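Local coordinates for protein ACDH-11, isoform b (PDB 4Y9J), which belongs to the acyl-CoA dehydrogenase family of flavoproteins and binds flavin-adenine dinucleotide, at residues Glu66-Gln71 with His99-Ile104; Ala139-Cys144 with Leu278-Leu283; Ser225-Asp230 with Pro284-Leu289. All blocks are in the same frame, centred on the assembly; numbering follows the deposited sequence.

Contact 1 of 3, residues Glu66-Gln71 with His99-Ile104; sequences EHLGRQ and HKLKQI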
loop_
_atom_site.group_PDB
_atom_site.type_symbol
_atom_site.label_atom_id
_atom_site.label_comp_id
_atom_site.label_asym_id
_atom_site.label_seq_id
_atom_site.Cartn_x
_atom_site.Cartn_y
_atom_site.Cartn_z
ATOM N N GLU B 66 11.346 5.442 -22.469
ATOM C CA GLU B 66 11.324 6.231 -21.239
ATOM C C GLU B 66 10.034 5.975 -20.365
ATOM O O GLU B 66 10.133 5.847 -19.162
ATOM C CB GLU B 66 11.536 7.696 -21.604
ATOM C CG GLU B 66 11.399 8.664 -20.468
ATOM C CD GLU B 66 12.565 8.673 -19.482
ATOM O OE1 GLU B 66 13.522 7.859 -19.532
ATOM O OE2 GLU B 66 12.502 9.520 -18.591
ATOM N N HIS B 67 8.868 5.973 -20.996
ATOM C CA HIS B 67 7.572 5.838 -20.290
ATOM C C HIS B 67 7.496 4.471 -19.732
ATOM O O HIS B 67 7.146 4.306 -18.593
ATOM C CB HIS B 67 6.395 6.059 -21.242
ATOM C CG HIS B 67 5.052 5.611 -20.692
ATOM N ND1 HIS B 67 4.330 6.360 -19.772
ATOM C CD2 HIS B 67 4.289 4.510 -20.947
ATOM C CE1 HIS B 67 3.199 5.738 -19.474
ATOM N NE2 HIS B 67 3.148 4.620 -20.172
ATOM N N LEU B 68 7.935 3.475 -20.522
ATOM C CA LEU B 68 7.950 2.095 -20.018
ATOM C C LEU B 68 8.802 1.938 -18.792
ATOM O O LEU B 68 8.376 1.319 -17.773
ATOM C CB LEU B 68 8.436 1.072 -21.054
ATOM C CG LEU B 68 7.600 0.880 -22.292
ATOM C CD1 LEU B 68 8.267 -0.034 -23.336
ATOM C CD2 LEU B 68 6.207 0.390 -21.967
ATOM N N GLY B 69 10.036 2.494 -18.856
ATOM C CA GLY B 69 10.948 2.429 -17.679
ATOM C C GLY B 69 10.383 3.105 -16.436
ATOM O O GLY B 69 10.489 2.607 -15.325
ATOM N N ARG B 70 9.728 4.230 -16.651
ATOM C CA ARG B 70 8.985 4.913 -15.562
ATOM C C ARG B 70 7.900 4.089 -14.956
ATOM O O ARG B 70 7.859 3.923 -13.715
ATOM C CB ARG B 70 8.518 6.272 -15.990
ATOM C CG ARG B 70 7.730 7.038 -14.928
ATOM C CD ARG B 70 8.624 7.297 -13.721
ATOM N NE ARG B 70 7.934 8.179 -12.771
ATOM C CZ ARG B 70 8.304 8.355 -11.506
ATOM N NH1 ARG B 70 9.384 7.762 -11.034
ATOM N NH2 ARG B 70 7.586 9.197 -10.739
ATOM N N GLN B 71 7.085 3.460 -15.782
ATOM C CA GLN B 71 6.085 2.526 -15.287
ATOM C C GLN B 71 6.599 1.384 -14.455
ATOM O O GLN B 71 5.967 1.002 -13.481
ATOM C CB GLN B 71 5.202 2.011 -16.400
ATOM C CG GLN B 71 4.346 3.053 -17.070
ATOM C CD GLN B 71 3.471 3.891 -16.076
ATOM O OE1 GLN B 71 2.674 3.364 -15.388
ATOM N NE2 GLN B 71 3.677 5.164 -16.038
ATOM N N HIS B 99 8.265 -6.661 -18.889
ATOM C CA HIS B 99 8.274 -7.627 -19.946
ATOM C C HIS B 99 8.460 -6.961 -21.314
ATOM O O HIS B 99 9.179 -7.489 -22.165
ATOM C CB HIS B 99 7.032 -8.541 -19.930
ATOM C CG HIS B 99 6.930 -9.377 -18.691
ATOM N ND1 HIS B 99 7.879 -10.322 -18.331
ATOM C CD2 HIS B 99 5.988 -9.400 -17.715
ATOM C CE1 HIS B 99 7.544 -10.863 -17.172
ATOM N NE2 HIS B 99 6.403 -10.315 -16.776
ATOM N N LYS B 100 7.750 -5.872 -21.563
ATOM C CA LYS B 100 7.824 -5.147 -22.816
ATOM C C LYS B 100 9.221 -4.620 -23.070
ATOM O O LYS B 100 9.749 -4.773 -24.200
ATOM C CB LYS B 100 6.793 -4.020 -22.877
ATOM C CG LYS B 100 6.794 -3.239 -24.176
ATOM C CD LYS B 100 6.406 -4.065 -25.406
ATOM C CE LYS B 100 6.432 -3.169 -26.654
ATOM N NZ LYS B 100 6.033 -3.804 -27.913
ATOM N N LEU B 101 9.869 -4.120 -22.043
ATOM C CA LEU B 101 11.267 -3.671 -22.152
ATOM C C LEU B 101 12.220 -4.802 -22.581
ATOM O O LEU B 101 13.063 -4.620 -23.442
ATOM C CB LEU B 101 11.731 -3.025 -20.884
ATOM C CG LEU B 101 11.137 -1.626 -20.618
ATOM C CD1 LEU B 101 11.125 -1.282 -19.139
ATOM C CD2 LEU B 101 11.843 -0.561 -21.395
ATOM N N LYS B 102 12.047 -5.978 -21.983
ATOM C CA LYS B 102 12.858 -7.136 -22.377
ATOM C C LYS B 102 12.652 -7.508 -23.831
ATOM O O LYS B 102 13.569 -7.884 -24.542
ATOM C CB LYS B 102 12.546 -8.328 -21.485
ATOM C CG LYS B 102 13.049 -8.118 -20.058
ATOM C CD LYS B 102 12.480 -9.174 -19.119
ATOM C CE LYS B 102 13.004 -10.562 -19.278
ATOM N NZ LYS B 102 12.227 -11.614 -18.538
ATOM N N GLN B 103 11.418 -7.461 -24.268
ATOM C CA GLN B 103 11.108 -7.698 -25.651
ATOM C C GLN B 103 11.743 -6.727 -26.607
ATOM O O GLN B 103 12.236 -7.134 -27.677
ATOM C CB GLN B 103 9.599 -7.784 -25.888
ATOM C CG GLN B 103 8.977 -8.866 -25.031
ATOM C CD GLN B 103 7.434 -8.766 -24.930
ATOM O OE1 GLN B 103 6.798 -7.849 -25.459
ATOM N NE2 GLN B 103 6.850 -9.701 -24.209
ATOM N N ILE B 104 11.689 -5.472 -26.263
ATOM C CA ILE B 104 12.333 -4.419 -27.025
ATOM C C ILE B 104 13.863 -4.642 -27.123
ATOM O O ILE B 104 14.440 -4.479 -28.219
ATOM C CB ILE B 104 12.008 -3.042 -26.461
ATOM C CG1 ILE B 104 10.519 -2.699 -26.719
ATOM C CG2 ILE B 104 12.914 -1.990 -27.082
ATOM C CD1 ILE B 104 10.067 -1.448 -25.972
#
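Leu68 projects toward helix 96-107 and meets Lys100, Leu101 and Ile104 in turn, joining two helices of the N-terminal helical domain found in the acyl-CoA dehydrogenase fold. The pair runs closer to antiparallel than parallel: the two short segments cross at -141°, with their axes 9.9 Å apart at the nearest point. Leu68 and Leu101 sit opposite each other at that crossing, 7.0 Å from CA to CA.

Charged groups work on the outer side of the pair. Glu66 turns its back on helix 96-107 and uses OE1 for a salt bridge to Arg329 and a hydrogen bond to Ser138.

Lys100 contributes carbon, not charge. Its CG comes to 3.6 Å from Leu68 CD1, the two side chains crossing obliquely. The bend at chi2 (64°) then swings CD aside, and the rest of the chain leads the amine away from residues 66-71, on the side where Lys100 also touches Glu64.

The contact between branched side chains is entirely apolar. In Leu68, CG stands anti to the carbonyl carbon (chi1 -64°), beside the backbone N. Leu68 CB rests on Leu101 CD2 at 3.8 Å, while the other methyl of Leu101, CD1, turns to the backbone and lies 3.9 Å from Gly69 N. Ile104 also packs on Arg60 and Glu64, one turn or more earlier on helix 44-74. The tightest spot is where Leu68 and Ile104 reach toward each other tip to tip, CD1 to CD1, at 3.5 Å.

Contact 2 of 3, residues Ala139-Cys144 with Leu278-Leu283; sequences AGLVSC and LGTKQL. With UCC (S-{(3S,5R,9R)-1-[(2R,3S,4R,5R)-5-(6-amino-9H-purin-9-yl)-4-hydroxy-3-(phosphonooxy)tetrahydrofuran-2-yl]-3,5,9-trihydroxy-8,8-dimethyl-3,5-dioxido-10,14-dioxo-2,4,6-trioxa-11,15-diaza-3lambda~5~,5lambda~5~-diphosphaheptadecan-17-yl} undecanethioate), chain F.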
loop_
_atom_site.group_PDB
_atom_site.type_symbol
_atom_site.label_atom_id
_atom_site.label_comp_id
_atom_site.label_asym_id
_atom_site.label_seq_id
_atom_site.Cartn_x
_atom_site.Cartn_y
_atom_site.Cartn_z
ATOM N N ALA B 139 15.825 2.451 -19.007
ATOM C CA ALA B 139 15.587 1.047 -19.122
ATOM C C ALA B 139 14.724 0.475 -18.026
ATOM O O ALA B 139 14.374 -0.670 -18.080
ATOM C CB ALA B 139 16.939 0.309 -19.100
ATOM N N GLY B 140 14.420 1.271 -17.020
ATOM C CA GLY B 140 13.726 0.724 -15.857
ATOM C C GLY B 140 14.493 -0.430 -15.242
ATOM O O GLY B 140 13.911 -1.377 -14.786
ATOM N N LEU B 141 15.819 -0.353 -15.288
ATOM C CA LEU B 141 16.714 -1.377 -14.843
ATOM C C LEU B 141 16.737 -2.702 -15.586
ATOM O O LEU B 141 17.352 -3.685 -15.146
ATOM C CB LEU B 141 16.580 -1.583 -13.296
ATOM C CG LEU B 141 17.687 -0.990 -12.485
ATOM C CD1 LEU B 141 19.021 -1.688 -12.784
ATOM C CD2 LEU B 141 17.800 0.506 -12.639
ATOM N N VAL B 142 16.092 -2.748 -16.738
ATOM C CA VAL B 142 16.289 -3.847 -17.676
ATOM C C VAL B 142 17.748 -3.936 -18.152
ATOM O O VAL B 142 18.188 -5.031 -18.525
ATOM C CB VAL B 142 15.201 -3.846 -18.778
ATOM C CG1 VAL B 142 15.505 -4.938 -19.836
ATOM C CG2 VAL B 142 13.867 -4.178 -18.115
ATOM N N SER B 143 18.500 -2.850 -17.990
ATOM C CA SER B 143 19.905 -2.877 -18.112
ATOM C C SER B 143 20.579 -3.959 -17.316
ATOM O O SER B 143 21.631 -4.422 -17.719
ATOM C CB SER B 143 20.467 -1.506 -17.683
ATOM O OG SER B 143 19.829 -1.132 -16.428
ATOM N N CYS B 144 20.080 -4.309 -16.126
ATOM C CA CYS B 144 20.726 -5.330 -15.315
ATOM C C CYS B 144 20.670 -6.741 -15.924
ATOM O O CYS B 144 21.727 -7.329 -16.215
ATOM C CB CYS B 144 20.206 -5.251 -13.881
ATOM S SG CYS B 144 20.475 -6.693 -12.892
ATOM N N LEU B 278 17.069 0.599 -1.893
ATOM C CA LEU B 278 17.130 2.053 -2.123
ATOM C C LEU B 278 16.690 2.480 -3.510
ATOM O O LEU B 278 15.876 3.442 -3.705
ATOM C CB LEU B 278 18.559 2.603 -1.844
ATOM C CG LEU B 278 18.861 4.052 -2.236
ATOM C CD1 LEU B 278 17.888 5.047 -1.582
ATOM C CD2 LEU B 278 20.331 4.373 -1.905
ATOM N N GLY B 279 17.317 1.809 -4.477
ATOM C CA GLY B 279 16.978 1.956 -5.867
ATOM C C GLY B 279 16.987 0.641 -6.567
ATOM O O GLY B 279 17.010 -0.401 -5.918
ATOM N N THR B 280 16.996 0.663 -7.920
ATOM C CA THR B 280 16.705 -0.533 -8.692
ATOM C C THR B 280 15.384 -1.206 -8.296
ATOM O O THR B 280 15.198 -2.441 -8.448
ATOM C CB THR B 280 17.888 -1.573 -8.746
ATOM O OG1 THR B 280 17.992 -2.288 -7.516
ATOM C CG2 THR B 280 19.304 -0.887 -9.037
ATOM N N LYS B 281 14.448 -0.417 -7.790
ATOM C CA LYS B 281 13.198 -0.951 -7.303
ATOM C C LYS B 281 12.368 -1.670 -8.428
ATOM O O LYS B 281 11.533 -2.502 -8.118
ATOM C CB LYS B 281 12.313 0.189 -6.648
ATOM C CG LYS B 281 12.886 0.777 -5.374
ATOM C CD LYS B 281 11.870 1.766 -4.711
ATOM C CE LYS B 281 12.310 2.250 -3.337
ATOM N NZ LYS B 281 12.249 1.114 -2.402
ATOM N N GLN B 282 12.616 -1.305 -9.661
ATOM C CA GLN B 282 12.022 -1.909 -10.827
ATOM C C GLN B 282 12.382 -3.379 -10.954
ATOM O O GLN B 282 11.586 -4.182 -11.481
ATOM C CB GLN B 282 12.454 -1.206 -12.145
ATOM C CG GLN B 282 12.491 0.326 -12.141
ATOM C CD GLN B 282 13.822 0.897 -11.637
ATOM O OE1 GLN B 282 14.558 0.284 -10.874
ATOM N NE2 GLN B 282 14.102 2.060 -12.070
ATOM N N LEU B 283 13.599 -3.693 -10.533
ATOM C CA LEU B 283 14.235 -4.999 -10.731
ATOM C C LEU B 283 13.850 -6.004 -9.632
ATOM O O LEU B 283 14.015 -5.704 -8.452
ATOM C CB LEU B 283 15.752 -4.743 -10.734
ATOM C CG LEU B 283 16.654 -5.937 -10.673
ATOM C CD1 LEU B 283 16.676 -6.619 -12.018
ATOM C CD2 LEU B 283 18.072 -5.439 -10.394
HETATM O OA1 UCC F . 26.576 -7.876 -8.198
HETATM C CA1 UCC F . 26.153 -8.756 -9.043
HETATM C CA2 UCC F . 24.993 -8.647 -10.039
HETATM C CA3 UCC F . 24.430 -7.302 -10.380
HETATM C CA4 UCC F . 24.117 -7.170 -11.908
HETATM C CA5 UCC F . 25.085 -6.160 -12.540
HETATM C CA6 UCC F . 24.384 -5.257 -13.494
HETATM C CA7 UCC F . 25.337 -4.254 -14.124
HETATM C CA8 UCC F . 24.388 -3.688 -15.103
HETATM C CA9 UCC F . 24.270 -2.272 -15.277
HETATM C C10 UCC F . 22.974 -1.725 -14.878
HETATM C C11 UCC F . 23.376 -0.795 -13.742
HETATM S S UCC F . 26.767 -10.302 -9.224
HETATM C CP1 UCC F . 28.118 -10.545 -8.010
HETATM C CP2 UCC F . 29.295 -9.633 -8.172
HETATM N NP1 UCC F . 30.456 -10.059 -7.364
HETATM C CP3 UCC F . 31.637 -9.506 -7.649
HETATM O OP1 UCC F . 31.797 -8.584 -8.449
HETATM C CP4 UCC F . 32.852 -10.116 -6.980
HETATM C CP5 UCC F . 33.665 -9.004 -6.301
HETATM N NP2 UCC F . 34.880 -9.689 -5.875
HETATM C CP6 UCC F . 35.935 -9.911 -6.658
HETATM O OP2 UCC F . 36.040 -9.463 -7.791
HETATM C CP8 UCC F . 37.068 -10.663 -5.990
HETATM O OP3 UCC F . 38.327 -10.001 -6.320
HETATM C CPB UCC F . 37.314 -12.075 -6.468
HETATM C CP7 UCC F . 37.279 -12.372 -7.974
HETATM C CP9 UCC F . 35.872 -12.705 -6.235
HETATM C CPA UCC F . 38.007 -12.987 -5.432
HETATM O O7 UCC F . 38.133 -14.327 -5.973
HETATM P P2 UCC F . 39.246 -15.340 -5.374
HETATM O O21 UCC F . 39.138 -16.694 -6.056
HETATM O O22 UCC F . 39.235 -15.136 -3.852
HETATM O O6 UCC F . 40.592 -14.560 -5.852
HETATM P P1 UCC F . 41.732 -15.055 -6.848
HETATM O O11 UCC F . 42.430 -16.319 -6.369
HETATM O O12 UCC F . 42.536 -13.807 -7.061
HETATM O "O5'" UCC F . 40.811 -15.372 -8.202
HETATM C "C5'" UCC F . 40.764 -16.712 -8.750
HETATM C "C4'" UCC F . 41.115 -16.725 -10.251
HETATM C "C3'" UCC F . 42.526 -16.199 -10.498
HETATM O "O3'" UCC F . 42.974 -16.893 -11.635
HETATM P P3 UCC F . 44.191 -17.898 -11.586
HETATM O O33 UCC F . 44.200 -18.451 -12.994
HETATM O O32 UCC F . 43.743 -18.990 -10.643
HETATM O O31 UCC F . 45.390 -17.017 -11.151
HETATM C "C2'" UCC F . 42.372 -14.725 -10.847
HETATM O "O2'" UCC F . 43.322 -14.216 -11.781
HETATM O "O4'" UCC F . 40.226 -15.843 -10.968
HETATM C "C1'" UCC F . 41.012 -14.812 -11.553
HETATM N N9 UCC F . 40.245 -13.560 -11.617
HETATM C C4 UCC F . 40.089 -12.888 -12.752
HETATM N N3 UCC F . 40.430 -13.087 -14.048
HETATM C C8 UCC F . 39.679 -12.903 -10.577
HETATM N N7 UCC F . 39.091 -11.786 -11.045
HETATM C C5 UCC F . 39.295 -11.719 -12.380
HETATM C C6 UCC F . 38.890 -10.817 -13.492
HETATM N N6 UCC F . 38.150 -9.714 -13.212
HETATM N N1 UCC F . 39.351 -11.102 -14.752
HETATM C C2 UCC F . 40.092 -12.201 -15.002
#
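The carboxamide of Gln282, in the middle beta domain of the acyl-CoA dehydrogenase fold, lies with one face over the turn at Gly140 and Leu141 of the N-terminal helical domain. Its plane is tilted by roughly 30° from the peptide joining those two residues, and Gln282 CD stands 3.9 Å from Gly140 C, almost directly above that peptide. The same face takes Leu141 CB, which sits toward the oxygen end, 3.7 Å from Gln282 OE1. At the edge, Gln282 NE2 is hydrogen-bonded to Asp438 OD2, whereas the buried OE1, beside Leu141 carbons, has no polar partner in the model.

Two beta turns are docked here, one from each side of the domain boundary. A type I' turn, Ala139 to Val142, leads into helix 143-158; a type I turn, Thr280 to Leu283, precedes strand 285-298. They fit closely, since Gly140 O is pressed to 3.0 Å from Gln282 CB.

Leu141 wedges into the second turn. Its chi1 of -104° is away from the staggered values, which suggests some strain, and CG is placed 3.8 Å from Thr280 CB; the leucine lies across the carboxamide chain of Gln282 at about a right angle. Thr280 belongs to the pocket of the flavin-adenine dinucleotide, and its backbone N is held by Asp438 OD1, so Thr280 N and Gln282 NE2 share the two oxygens of one carboxylate.

Leu283 and Cys144 close the side nearest the bound UCC. With SG anti to the backbone N (chi1 162°), the Cys144 sulfur sits between Leu283 and the ligand, 3.7 Å from Leu283 CD2 and 3.8 Å from UCC CA4. Farther along the ligand's acyl tail, toward its end, UCC C10 lies 3.6 Å from Ser143 OG.

Contact 3 of 3, residues Ser225-Asp230 with Pro284-Leu289; sequences SAVDAD and PTAELL. With FAD (flavin-adenine dinucleotide), chain E.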
loop_
_atom_site.group_PDB
_atom_site.type_symbol
_atom_site.label_atom_id
_atom_site.label_comp_id
_atom_site.label_asym_id
_atom_site.label_seq_id
_atom_site.Cartn_x
_atom_site.Cartn_y
_atom_site.Cartn_z
ATOM N N SER B 225 19.354 -11.055 -8.545
ATOM C CA SER B 225 18.633 -10.138 -9.374
ATOM C C SER B 225 18.088 -10.763 -10.663
ATOM O O SER B 225 18.641 -11.703 -11.191
ATOM C CB SER B 225 19.520 -8.938 -9.701
ATOM O OG SER B 225 19.739 -8.151 -8.557
ATOM N N ALA B 226 16.941 -10.236 -11.117
ATOM C CA ALA B 226 16.258 -10.679 -12.342
ATOM C C ALA B 226 15.901 -12.129 -12.239
ATOM O O ALA B 226 16.216 -12.948 -13.125
ATOM C CB ALA B 226 17.109 -10.405 -13.577
ATOM N N VAL B 227 15.212 -12.493 -11.144
ATOM C CA VAL B 227 14.695 -13.865 -10.998
ATOM C C VAL B 227 13.538 -14.247 -11.955
ATOM O O VAL B 227 13.104 -15.375 -11.957
ATOM C CB VAL B 227 14.284 -14.184 -9.516
ATOM C CG1 VAL B 227 15.480 -14.459 -8.666
ATOM C CG2 VAL B 227 13.465 -13.116 -8.912
ATOM N N ASP B 228 13.086 -13.303 -12.764
ATOM C CA ASP B 228 12.268 -13.569 -13.916
ATOM C C ASP B 228 13.126 -14.136 -15.142
ATOM O O ASP B 228 12.531 -14.421 -16.203
ATOM C CB ASP B 228 11.603 -12.301 -14.384
ATOM C CG ASP B 228 12.606 -11.242 -14.743
ATOM O OD1 ASP B 228 13.453 -10.838 -13.893
ATOM O OD2 ASP B 228 12.577 -10.760 -15.883
ATOM N N ALA B 229 14.441 -14.256 -14.983
ATOM C CA ALA B 229 15.309 -14.744 -16.077
ATOM C C ALA B 229 15.090 -16.245 -16.356
ATOM O O ALA B 229 14.407 -16.939 -15.581
ATOM C CB ALA B 229 16.730 -14.547 -15.705
ATOM N N ASP B 230 15.646 -16.737 -17.459
ATOM C CA ASP B 230 15.442 -18.115 -17.849
ATOM C C ASP B 230 16.501 -19.063 -17.341
ATOM O O ASP B 230 16.212 -20.242 -17.100
ATOM C CB ASP B 230 15.320 -18.169 -19.369
ATOM C CG ASP B 230 14.304 -17.170 -19.862
ATOM O OD1 ASP B 230 13.126 -17.543 -19.780
ATOM O OD2 ASP B 230 14.684 -15.988 -20.216
ATOM N N PRO B 284 13.418 -7.223 -9.989
ATOM C CA PRO B 284 13.142 -8.113 -8.864
ATOM C C PRO B 284 14.421 -8.756 -8.356
ATOM O O PRO B 284 15.095 -9.432 -9.138
ATOM C CB PRO B 284 12.251 -9.164 -9.464
ATOM C CG PRO B 284 12.409 -9.018 -10.929
ATOM C CD PRO B 284 12.844 -7.683 -11.246
ATOM N N THR B 285 14.800 -8.475 -7.151
ATOM C CA THR B 285 15.996 -9.091 -6.562
ATOM C C THR B 285 15.525 -9.893 -5.380
ATOM O O THR B 285 14.912 -9.373 -4.444
ATOM C CB THR B 285 17.050 -8.021 -6.161
ATOM O OG1 THR B 285 17.453 -7.229 -7.294
ATOM C CG2 THR B 285 18.241 -8.639 -5.453
ATOM N N ALA B 286 15.828 -11.188 -5.380
ATOM C CA ALA B 286 15.370 -12.104 -4.344
ATOM C C ALA B 286 16.470 -12.717 -3.558
ATOM O O ALA B 286 17.658 -12.731 -3.966
ATOM C CB ALA B 286 14.557 -13.235 -5.027
ATOM N N GLU B 287 16.109 -13.292 -2.432
ATOM C CA GLU B 287 16.924 -14.295 -1.779
ATOM C C GLU B 287 16.376 -15.666 -2.177
ATOM O O GLU B 287 15.157 -15.895 -2.104
ATOM C CB GLU B 287 16.861 -14.174 -0.264
ATOM C CG GLU B 287 17.297 -12.794 0.227
ATOM C CD GLU B 287 17.054 -12.520 1.699
ATOM O OE1 GLU B 287 16.832 -13.487 2.496
ATOM O OE2 GLU B 287 17.106 -11.289 2.014
ATOM N N LEU B 288 17.265 -16.557 -2.524
ATOM C CA LEU B 288 16.918 -17.912 -3.009
ATOM C C LEU B 288 17.418 -18.977 -2.106
ATOM O O LEU B 288 18.631 -19.055 -1.807
ATOM C CB LEU B 288 17.427 -18.160 -4.449
ATOM C CG LEU B 288 17.009 -17.135 -5.505
ATOM C CD1 LEU B 288 17.686 -17.568 -6.807
ATOM C CD2 LEU B 288 15.546 -16.965 -5.629
ATOM N N LEU B 289 16.535 -19.902 -1.765
ATOM C CA LEU B 289 16.917 -21.088 -1.077
ATOM C C LEU B 289 16.897 -22.219 -2.073
ATOM O O LEU B 289 15.814 -22.610 -2.579
ATOM C CB LEU B 289 16.041 -21.330 0.156
ATOM C CG LEU B 289 16.211 -22.635 0.919
ATOM C CD1 LEU B 289 17.621 -22.835 1.447
ATOM C CD2 LEU B 289 15.284 -22.817 2.131
HETATM P PA FAD E . 31.071 -6.802 1.730
HETATM O O1A FAD E . 32.244 -7.425 0.973
HETATM O O2A FAD E . 30.623 -7.479 3.036
HETATM O O5B FAD E . 31.469 -5.319 2.231
HETATM C C5B FAD E . 31.888 -4.357 1.270
HETATM C C4B FAD E . 32.854 -3.433 1.956
HETATM O O4B FAD E . 33.939 -4.277 2.399
HETATM C C3B FAD E . 33.395 -2.354 1.074
HETATM O O3B FAD E . 33.969 -1.237 1.853
HETATM C C2B FAD E . 34.600 -3.087 0.515
HETATM O O2B FAD E . 35.574 -2.177 -0.023
HETATM C C1B FAD E . 35.119 -3.809 1.781
HETATM N N9A FAD E . 36.060 -4.895 1.447
HETATM C C8A FAD E . 35.742 -6.146 0.987
HETATM N N7A FAD E . 36.886 -6.845 0.729
HETATM C C5A FAD E . 37.947 -6.051 1.075
HETATM C C6A FAD E . 39.406 -6.182 1.063
HETATM N N6A FAD E . 39.983 -7.349 0.657
HETATM N N1A FAD E . 40.124 -5.112 1.485
HETATM C C2A FAD E . 39.550 -3.964 1.864
HETATM N N3A FAD E . 38.232 -3.772 1.910
HETATM C C4A FAD E . 37.401 -4.772 1.533
HETATM N N1 FAD E . 25.130 -10.434 -6.264
HETATM C C2 FAD E . 24.882 -11.517 -7.060
HETATM O O2 FAD E . 25.727 -12.451 -7.038
HETATM N N3 FAD E . 23.910 -11.593 -7.904
HETATM C C4 FAD E . 22.972 -10.691 -8.075
HETATM O O4 FAD E . 22.068 -10.838 -8.867
HETATM C C4X FAD E . 23.142 -9.461 -7.221
HETATM N N5 FAD E . 22.106 -8.511 -7.249
HETATM C C5X FAD E . 22.368 -7.413 -6.384
HETATM C C6 FAD E . 21.373 -6.392 -6.433
HETATM C C7 FAD E . 21.567 -5.227 -5.617
HETATM C C7M FAD E . 20.512 -4.178 -5.746
HETATM C C8 FAD E . 22.709 -5.182 -4.727
HETATM C C8M FAD E . 22.908 -3.953 -3.825
HETATM C C9 FAD E . 23.682 -6.174 -4.670
HETATM C C9A FAD E . 23.517 -7.342 -5.486
HETATM N N10 FAD E . 24.441 -8.347 -5.412
HETATM C C10 FAD E . 24.232 -9.452 -6.274
HETATM C "C1'" FAD E . 25.503 -8.331 -4.472
HETATM C "C2'" FAD E . 26.754 -7.482 -4.729
HETATM O "O2'" FAD E . 27.621 -8.063 -5.683
HETATM C "C3'" FAD E . 27.490 -7.309 -3.403
HETATM O "O3'" FAD E . 26.623 -6.538 -2.608
HETATM C "C4'" FAD E . 28.839 -6.645 -3.601
HETATM O "O4'" FAD E . 29.710 -7.447 -4.401
HETATM C "C5'" FAD E . 29.488 -6.311 -2.252
HETATM O "O5'" FAD E . 29.663 -7.556 -1.460
HETATM P P FAD E . 28.920 -7.617 0.026
HETATM O O1P FAD E . 27.532 -7.147 -0.152
HETATM O O2P FAD E . 29.221 -8.974 0.612
HETATM O O3P FAD E . 29.773 -6.498 0.860
#
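Ser225 OG, 2.8 Å from Thr285 OG1, accepts that hydroxyl's hydrogen bond and donates its own to FAD N5 at 2.7 Å; it stands anti to the carbonyl carbon (chi1 -69°). Ser225 N adds a nearly straight bond to FAD O4 (2.7 Å, 170°), so one serine grips neighbouring polar atoms of the flavin. Behind it, Lys277 NZ also bonds to Thr285 OG1, holding the threonine hydroxyl in a second bond, and may polarise it.

The backbone sets this geometry. Ser225 and Thr285 form an antiparallel non-hydrogen-bonded pair, both side chains on the flavin side, and just beyond it Ala226 N bonds to Pro284 O at 2.8 Å. There the chain leaves the sheet in a type I turn, Ala226 to Ala229. Val227 packs from this turn onto the strand, CG1 lying 3.9 Å from both Ala286 CB and Leu288 CD2. Asp228 OD1 touches Pro284 CG, while OD2 makes a salt bridge to Lys102 and a hydrogen bond to Trp98.

At Thr285-Glu287 the strand runs between strands 214-225 and 269-274, and helix 143-158 packs against Ser225 and Ala226 through Cys144, Pro145 and Met148.

Overall arrangement
Contact 1 closes along the chain before contacts 2 and 3 open, and those two interleave: 139-144, 225-230, 278-283, then directly 284-289. Contact 1 lies wholly among the helices of the N-terminal domain and contact 3 wholly in the middle beta domain; contact 2 bridges them. Its centre is about 11 Å from that of contact 1 and about 13 Å from that of contact 3, which are about 18 Å apart. Leu101 packs on Val142, Leu283 reaches Ser225, and a salt bridge from Lys102 to Asp228 joins contacts 1 and 3 directly. Continuous packing therefore runs from the helical layer to the flavin and UCC pockets at the domain boundary.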